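Local coordinates for probable leucine/isoleucine/valine-binding protein (Rhodopirellula baltica, PDB 4KV7), which probably binds leucine, isoleucine, valine or a related small solute between two lobes and delivers it to an ABC-type importer, at residues Pro29-Glu32 with Leu33-Met37; Pro96-Ile99 with Thr100-Ile104; Ala115-Ala119 with Ser120-Lys124; Ser327-Ala330 with Ala331-Gln335. The protein carries 1 engineered substitution. One frame throughout, in Å; residues are numbered along the deposited sequence. Where two conformers were deposited one is given.

Contact 1 of 4, residues Pro29-Glu32 with Leu33-Met37; sequences PAAE and LGINM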
# COMPACT_ATOMS: atom_id res chain seq x y z
N PRO A 29 14.15 -7.62 -3.83
CA PRO A 29 13.11 -8.65 -3.81
C PRO A 29 11.68 -8.13 -3.69
O PRO A 29 10.77 -8.93 -3.93
CB PRO A 29 13.49 -9.54 -2.62
CG PRO A 29 14.36 -8.69 -1.78
CD PRO A 29 15.08 -7.75 -2.70
N ALA A 30 11.48 -6.85 -3.36
CA ALA A 30 10.14 -6.27 -3.29
C ALA A 30 9.92 -5.23 -4.40
O ALA A 30 9.00 -4.41 -4.31
CB ALA A 30 9.90 -5.64 -1.92
N ALA A 31 10.75 -5.28 -5.44
CA ALA A 31 10.71 -4.28 -6.51
C ALA A 31 9.35 -4.08 -7.18
O ALA A 31 9.05 -2.99 -7.64
CB ALA A 31 11.74 -4.59 -7.57
N GLU A 32 8.53 -5.13 -7.25
CA GLU A 32 7.24 -4.97 -7.90
C GLU A 32 6.38 -3.90 -7.23
O GLU A 32 5.56 -3.25 -7.88
CB GLU A 32 6.48 -6.29 -7.93
CG GLU A 32 7.03 -7.26 -8.95
CD GLU A 32 6.85 -6.76 -10.37
OE1 GLU A 32 5.71 -6.43 -10.75
OE2 GLU A 32 7.86 -6.71 -11.11
N LEU A 33 6.58 -3.69 -5.93
CA LEU A 33 5.79 -2.70 -5.21
C LEU A 33 6.14 -1.29 -5.67
O LEU A 33 5.26 -0.51 -6.03
CB LEU A 33 5.99 -2.86 -3.71
CG LEU A 33 5.65 -4.24 -3.13
CD1 LEU A 33 5.83 -4.26 -1.62
CD2 LEU A 33 4.24 -4.69 -3.51
N GLY A 34 7.43 -0.96 -5.67
CA GLY A 34 7.83 0.38 -6.07
C GLY A 34 7.67 0.62 -7.55
O GLY A 34 7.26 1.70 -7.97
N ILE A 35 8.02 -0.38 -8.36
CA ILE A 35 7.90 -0.26 -9.81
C ILE A 35 6.46 0.08 -10.19
O ILE A 35 6.21 0.98 -11.00
CB ILE A 35 8.35 -1.54 -10.51
CG1 ILE A 35 9.88 -1.67 -10.43
CG2 ILE A 35 7.91 -1.55 -11.96
CD1 ILE A 35 10.43 -3.01 -10.86
N ASN A 36 5.52 -0.61 -9.59
CA ASN A 36 4.12 -0.41 -9.95
C ASN A 36 3.48 0.81 -9.34
O ASN A 36 2.64 1.44 -9.99
CB ASN A 36 3.33 -1.70 -9.75
CG ASN A 36 3.66 -2.72 -10.80
OD1 ASN A 36 3.27 -2.57 -11.96
ND2 ASN A 36 4.46 -3.72 -10.45
N MSE A 37 3.90 1.21 -8.14
CA MSE A 37 3.47 2.49 -7.60
C MSE A 37 3.94 3.62 -8.51
O MSE A 37 3.18 4.54 -8.83
CB MSE A 37 4.03 2.72 -6.19
CG MSE A 37 3.18 2.18 -5.06
SE MSE A 37 1.38 2.94 -4.99
CE MSE A 37 1.76 4.70 -4.29
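In the first turns of helix 31-50, the amide of Asn36 turns back along the helix to hold Glu32. Asn36 ND2 donates to Glu32 O at 2.8 Å, sitting on an in-plane lone pair of that carbonyl, while the oxygen stays within 11° of the Asn36 amide plane. The same oxygen also takes the helical bond from Asn36 N at 3.1 Å, a donor that stands above the carbonyl plane, so two N-H groups of a single residue grip it, and the ND2 bond limits how the amide can rotate. Glu32 bends at chi2 (-66°), which lays its chain alongside Asn36, both pointing the same way. Its OE1 reaches Asn36 ND2 at 3.0 Å, but this third bond is weak, and the carboxylate and amide planes are turned 55° apart.

The helix is the crossover of the beta-alpha-beta unit made with strands 16-24 and 57-65, in the periplasmic binding protein fold. Near its start Leu33 N bonds to Ala30 O at 3.0 Å, three residues back, and from Ile35 N to Ala31 O (2.9 Å) the spacing is four. Ile35 lays CG1 against that carbonyl, 3.2 Å from Ala31 O, and carries CD1 on to Ala31 CB at 3.9 Å.

Glu32 N is hydrogen-bonded to Tyr226 OH, from the lobe built on the seven-stranded sheet, and Glu32 OE1 has a long, weak ion pair with Arg258. Leu33 packs on Phe250, and Asn36 also touches Val302 of helix 301-319.

Contact 2 of 4, residues Pro96-Ile99 with Thr100-Ile104; sequences PTAI and TAIPI
Peptide units are the flat groups that meet here: Ala101 N approaches Thr97 O within the plane of that carbonyl, at 2.8 Å, whereas Ile102 N, equally close to Ala98 O, is tilted 18° from its plane. Ile102 covers the Ala98 carbonyl as well. With CG1 anti to its own carbonyl carbon (chi1 -73°), the side chain runs back along the helix, placing CG1 3.2 Å from Ala98 O and CD1 4.1 Å from Ala98 CB.

One residue on, the pattern breaks. Pro103 has no N-H to give, and its ring is pressed in instead, CD standing 3.2 Å from Ile99 O. The helix kinks there, and Ile104 N makes a weak bond to Ala101 O, three residues back.

Thr100 meets Pro96 O twice, both times weakly: through its backbone N at 3.3 Å and through OG1 at 3.4 Å. The hydroxyl of Thr97 looks the other way, bonded to Val93 O ahead of the helix.

Helix 95-107 crosses over between strands 89-90 and 112-113 in a beta-alpha-beta unit. Ala101 and Ile102 rest on Phe112 of the second strand, and Thr97 and Thr100 face helix 70-81, touching Thr73 and Ala74 respectively. Pro96 and Ile99 instead reach Ser167, at the start of helix 167-183.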
# COMPACT_ATOMS: atom_id res chain seq x y z
N PRO A 96 9.23 0.54 7.57
CA PRO A 96 10.52 0.95 8.14
C PRO A 96 11.20 2.06 7.32
O PRO A 96 11.90 2.90 7.89
CB PRO A 96 11.35 -0.35 8.10
CG PRO A 96 10.64 -1.24 7.10
CD PRO A 96 9.20 -0.90 7.25
N THR A 97 10.97 2.07 6.01
CA THR A 97 11.45 3.15 5.16
C THR A 97 10.75 4.48 5.52
O THR A 97 11.41 5.50 5.72
CB THR A 97 11.24 2.80 3.70
OG1 THR A 97 9.88 2.35 3.57
CG2 THR A 97 12.19 1.69 3.25
N ALA A 98 9.42 4.48 5.64
CA ALA A 98 8.70 5.70 6.03
C ALA A 98 9.16 6.22 7.38
O ALA A 98 9.26 7.43 7.58
CB ALA A 98 7.19 5.47 6.05
N ILE A 99 9.44 5.33 8.31
CA ILE A 99 9.84 5.76 9.64
C ILE A 99 11.17 6.54 9.58
O ILE A 99 11.37 7.51 10.32
CB ILE A 99 9.84 4.57 10.62
CG1 ILE A 99 8.38 4.20 10.94
CG2 ILE A 99 10.61 4.90 11.88
CD1 ILE A 99 8.22 2.85 11.61
N THR A 100 12.06 6.12 8.68
CA THR A 100 13.28 6.87 8.40
C THR A 100 13.02 8.16 7.60
O THR A 100 13.64 9.21 7.85
CB THR A 100 14.27 5.97 7.63
OG1 THR A 100 14.63 4.87 8.48
CG2 THR A 100 15.51 6.73 7.19
N ALA A 101 12.09 8.09 6.64
CA ALA A 101 11.86 9.21 5.74
C ALA A 101 11.12 10.37 6.38
O ALA A 101 11.41 11.54 6.09
CB ALA A 101 11.09 8.72 4.54
N ILE A 102 10.14 10.07 7.22
CA ILE A 102 9.24 11.08 7.74
C ILE A 102 9.92 12.24 8.50
O ILE A 102 9.58 13.39 8.26
CB ILE A 102 8.08 10.44 8.53
CG1 ILE A 102 7.11 9.79 7.54
CG2 ILE A 102 7.35 11.48 9.36
CD1 ILE A 102 6.11 8.84 8.17
N PRO A 103 10.90 11.95 9.39
CA PRO A 103 11.54 13.09 10.06
C PRO A 103 12.22 14.05 9.09
O PRO A 103 12.31 15.24 9.37
CB PRO A 103 12.57 12.42 10.96
CG PRO A 103 12.01 11.06 11.23
CD PRO A 103 11.32 10.66 9.97
N ILE A 104 12.70 13.53 7.97
CA ILE A 104 13.36 14.37 6.97
C ILE A 104 12.32 15.23 6.25
O ILE A 104 12.54 16.42 6.03
CB ILE A 104 14.19 13.51 5.99
CG1 ILE A 104 15.27 12.75 6.77
CG2 ILE A 104 14.83 14.39 4.93
CD1 ILE A 104 15.95 11.63 5.99

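Contact 3 of 4, residues Ala115-Ala119 with Ser120-Lys124; sequences AFTGA and SALRK
Arg123 swings its extended chain back under Gly118, so that the guanidinium has Gly118 CA over one face, 3.3 Å above its plane and offset toward the rim. At its edge NH1 bridges two carbonyls. Ala119 O, at 2.9 Å from NH1, lies in the guanidinium plane; Thr117 O, at 3.0 Å from NH1, is tilted 22° out of it and takes a further, weak bond from NH2.

Ala119 O has a second donor in Leu122 N (3.2 Å), which closes the 3-10 turn at 120-122. The two donors come from opposite faces of the carbonyl plane and pin the bend from both sides. A water links Ala115 O to Arg123 NH2, while Gln355 takes NE and the carbonyl of Arg135 also bonds NH2, which fixes the group's rotation.

Leu122 and Thr117 cross obliquely. The leucine forks over the turn: CD2 lies 3.8 Å from both Ala115 CB and Thr117 CG2, and CD1 meets Ala119 CB at 3.9 Å. Thr117 turns OG1 anti to its backbone N (chi1 156°), where it accepts from Ala119 N at 3.1 Å in an ST turn and bonds the hydroxyl of Thr95 too.

All this lies in the loop between strands 112-113 and 131-132. Ser120 OG bonds Asp171 of helix 167-183, Ala119 touches Thr95 at the start of helix 95-107, and Phe116, centre of an inverse gamma turn, packs against helices 31-50 and 301-319.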
# COMPACT_ATOMS: atom_id res chain seq x y z
N ALA A 115 1.84 7.54 0.84
CA ALA A 115 2.80 6.46 1.03
C ALA A 115 2.13 5.08 1.00
O ALA A 115 1.06 4.88 1.58
CB ALA A 115 3.54 6.66 2.33
N PHE A 116 2.76 4.14 0.31
CA PHE A 116 2.29 2.76 0.21
C PHE A 116 2.69 2.03 1.49
O PHE A 116 3.71 1.34 1.56
CB PHE A 116 2.88 2.13 -1.06
CG PHE A 116 2.38 0.74 -1.40
CD1 PHE A 116 3.06 -0.38 -0.96
CD2 PHE A 116 1.27 0.56 -2.21
CE1 PHE A 116 2.63 -1.65 -1.30
CE2 PHE A 116 0.83 -0.72 -2.55
CZ PHE A 116 1.52 -1.83 -2.09
N THR A 117 1.88 2.26 2.51
CA THR A 117 2.07 1.65 3.83
C THR A 117 0.87 2.02 4.69
O THR A 117 0.49 3.19 4.77
CB THR A 117 3.36 2.09 4.59
OG1 THR A 117 3.15 1.91 6.00
CG2 THR A 117 3.74 3.54 4.31
N GLY A 118 0.28 1.02 5.33
CA GLY A 118 -0.82 1.22 6.24
C GLY A 118 -0.44 1.39 7.70
O GLY A 118 -1.29 1.24 8.56
N ALA A 119 0.83 1.70 7.97
CA ALA A 119 1.30 1.69 9.34
C ALA A 119 0.67 2.78 10.19
O ALA A 119 0.45 3.91 9.75
CB ALA A 119 2.80 1.81 9.38
N SER A 120 0.46 2.44 11.45
CA SER A 120 -0.10 3.39 12.38
C SER A 120 0.83 4.57 12.62
O SER A 120 0.36 5.64 12.99
CB SER A 120 -0.46 2.69 13.69
OG SER A 120 0.69 2.21 14.36
N ALA A 121 2.13 4.39 12.41
CA ALA A 121 3.09 5.48 12.59
C ALA A 121 2.78 6.69 11.70
O ALA A 121 3.11 7.82 12.06
CB ALA A 121 4.51 4.99 12.35
N LEU A 122 2.15 6.45 10.56
CA LEU A 122 1.79 7.54 9.65
C LEU A 122 0.44 8.16 9.99
O LEU A 122 -0.00 9.09 9.31
CB LEU A 122 1.74 7.03 8.21
CG LEU A 122 3.08 6.72 7.56
CD1 LEU A 122 3.61 5.34 7.93
CD2 LEU A 122 2.96 6.81 6.07
N ARG A 123 -0.20 7.66 11.04
CA ARG A 123 -1.62 7.91 11.28
C ARG A 123 -1.90 8.39 12.70
O ARG A 123 -3.04 8.34 13.17
CB ARG A 123 -2.42 6.64 10.96
CG ARG A 123 -2.44 6.33 9.48
CD ARG A 123 -2.82 4.89 9.16
NE ARG A 123 -3.05 4.78 7.73
CZ ARG A 123 -2.09 4.67 6.82
NH1 ARG A 123 -0.80 4.53 7.16
NH2 ARG A 123 -2.42 4.67 5.54
N LYS A 124 -0.86 8.85 13.39
CA LYS A 124 -1.03 9.40 14.73
C LYS A 124 -1.79 10.72 14.67
O LYS A 124 -3.03 10.73 14.61
CB LYS A 124 0.33 9.62 15.38
CG LYS A 124 1.18 8.37 15.51
CD LYS A 124 2.59 8.71 15.97
O HOH W 1 -0.53 5.91 3.66

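Contact 4 of 4, residues Ser327-Ala330 with Ala331-Gln335; sequences SSIA and AALEQ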
# COMPACT_ATOMS: atom_id res chain seq x y z
N SER A 327 4.20 24.44 0.98
CA SER A 327 3.16 24.92 1.88
C SER A 327 1.79 24.98 1.20
O SER A 327 0.78 24.60 1.79
CB SER A 327 3.54 26.28 2.47
OG SER A 327 3.64 27.26 1.46
N SER A 328 1.74 25.44 -0.05
CA SER A 328 0.43 25.52 -0.70
C SER A 328 -0.10 24.14 -1.09
O SER A 328 -1.30 23.94 -1.16
CB SER A 328 0.43 26.51 -1.88
OG SER A 328 1.22 26.03 -2.95
N ILE A 329 0.79 23.18 -1.32
CA ILE A 329 0.34 21.82 -1.59
C ILE A 329 -0.23 21.17 -0.33
O ILE A 329 -1.28 20.54 -0.37
CB ILE A 329 1.43 20.96 -2.23
CG1 ILE A 329 1.63 21.41 -3.68
CG2 ILE A 329 1.08 19.47 -2.16
CD1 ILE A 329 2.80 20.76 -4.38
N ALA A 330 0.45 21.35 0.80
CA ALA A 330 -0.05 20.83 2.07
C ALA A 330 -1.44 21.41 2.35
O ALA A 330 -2.36 20.68 2.71
CB ALA A 330 0.92 21.17 3.19
N ALA A 331 -1.60 22.71 2.15
CA ALA A 331 -2.88 23.36 2.38
C ALA A 331 -3.94 22.86 1.40
O ALA A 331 -5.08 22.62 1.79
CB ALA A 331 -2.74 24.88 2.28
N ALA A 332 -3.57 22.69 0.14
CA ALA A 332 -4.53 22.26 -0.87
C ALA A 332 -5.04 20.84 -0.62
O ALA A 332 -6.21 20.54 -0.87
CB ALA A 332 -3.93 22.36 -2.26
N LEU A 333 -4.17 19.97 -0.14
CA LEU A 333 -4.58 18.62 0.21
C LEU A 333 -5.62 18.67 1.34
O LEU A 333 -6.63 17.97 1.29
CB LEU A 333 -3.38 17.77 0.60
CG LEU A 333 -2.49 17.33 -0.57
CD1 LEU A 333 -1.15 16.81 -0.07
CD2 LEU A 333 -3.20 16.27 -1.43
N GLU A 334 -5.38 19.51 2.34
CA GLU A 334 -6.31 19.64 3.46
C GLU A 334 -7.62 20.33 3.05
O GLU A 334 -8.66 20.10 3.67
CB GLU A 334 -5.64 20.37 4.63
CG GLU A 334 -4.50 19.55 5.22
CD GLU A 334 -3.85 20.21 6.42
OE1 GLU A 334 -4.06 21.41 6.65
OE2 GLU A 334 -3.10 19.50 7.13
N GLN A 335 -7.56 21.14 2.01
CA GLN A 335 -8.73 21.86 1.52
C GLN A 335 -9.64 20.98 0.68
O GLN A 335 -10.76 21.38 0.35
CB GLN A 335 -8.28 23.08 0.71
CG GLN A 335 -9.37 24.09 0.39
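Ile329 and Leu333 run side by side on one flank of the short helix 326-335, pointing the same way, with Ile329 CG2 4.1 Å from Leu333 CD1. Ile329 sets CG2 opposite its backbone N, with CG1 at chi1 -73°, and it is the CG2 branch that meets the leucine. Leu333 also covers backbone: its CG is 3.4 Å from Ile329 O. Ala332 does likewise, with CB 3.3 Å from Ser328 O. That flank is buried against the rest of the lobe: Ala332 and Leu333 pack on Ala316 of helix 301-319, and Ile329 touches Leu87 and Ile320.

The backbone bonds are those of a regular alpha-helix, each four residues back. Ala332 N to Ser328 O is 2.9 Å and Leu333 N to Ile329 O 3.0 Å; Ala331 N to Ser327 O follows at 3.1 Å, and the longest of the four, Glu334 N to Ala330 O, measures 3.3 Å.

Polar side chains look outside the two segments for their partners. Ser328 OG bonds both Glu323 O and Ser325 N, tying the helix start to the chain that leads into it. Glu334 stretches out beyond CG, which rests 3.5 Å from Ala330 O, and ends with OE2 hydrogen-bonded to His354 NE2.

How the contacts relate
Contact 3 is the piece that contacts 1 and 2 share. Phe116 meets contact 1 through the selenium of Met37, 3.7 Å from Phe116 CD2, and through Leu33 CD2, 4.1 Å from Phe116 CE1. Leu122 packs into contact 2: Ile102 CD1 is 3.7 Å from Leu122 CG, and the centres of contacts 2 and 3 are 11 Å apart. Contacts 1 and 2 do not touch, their nearest atoms being about 9 Å apart. Contact 4 stands apart, about 10 Å from contact 3 at the nearest atoms. Bound formate lies about 4 Å from the side chains of Pro96 and Thr117; it probably comes from the crystallisation liquor, though it may mark a pocket.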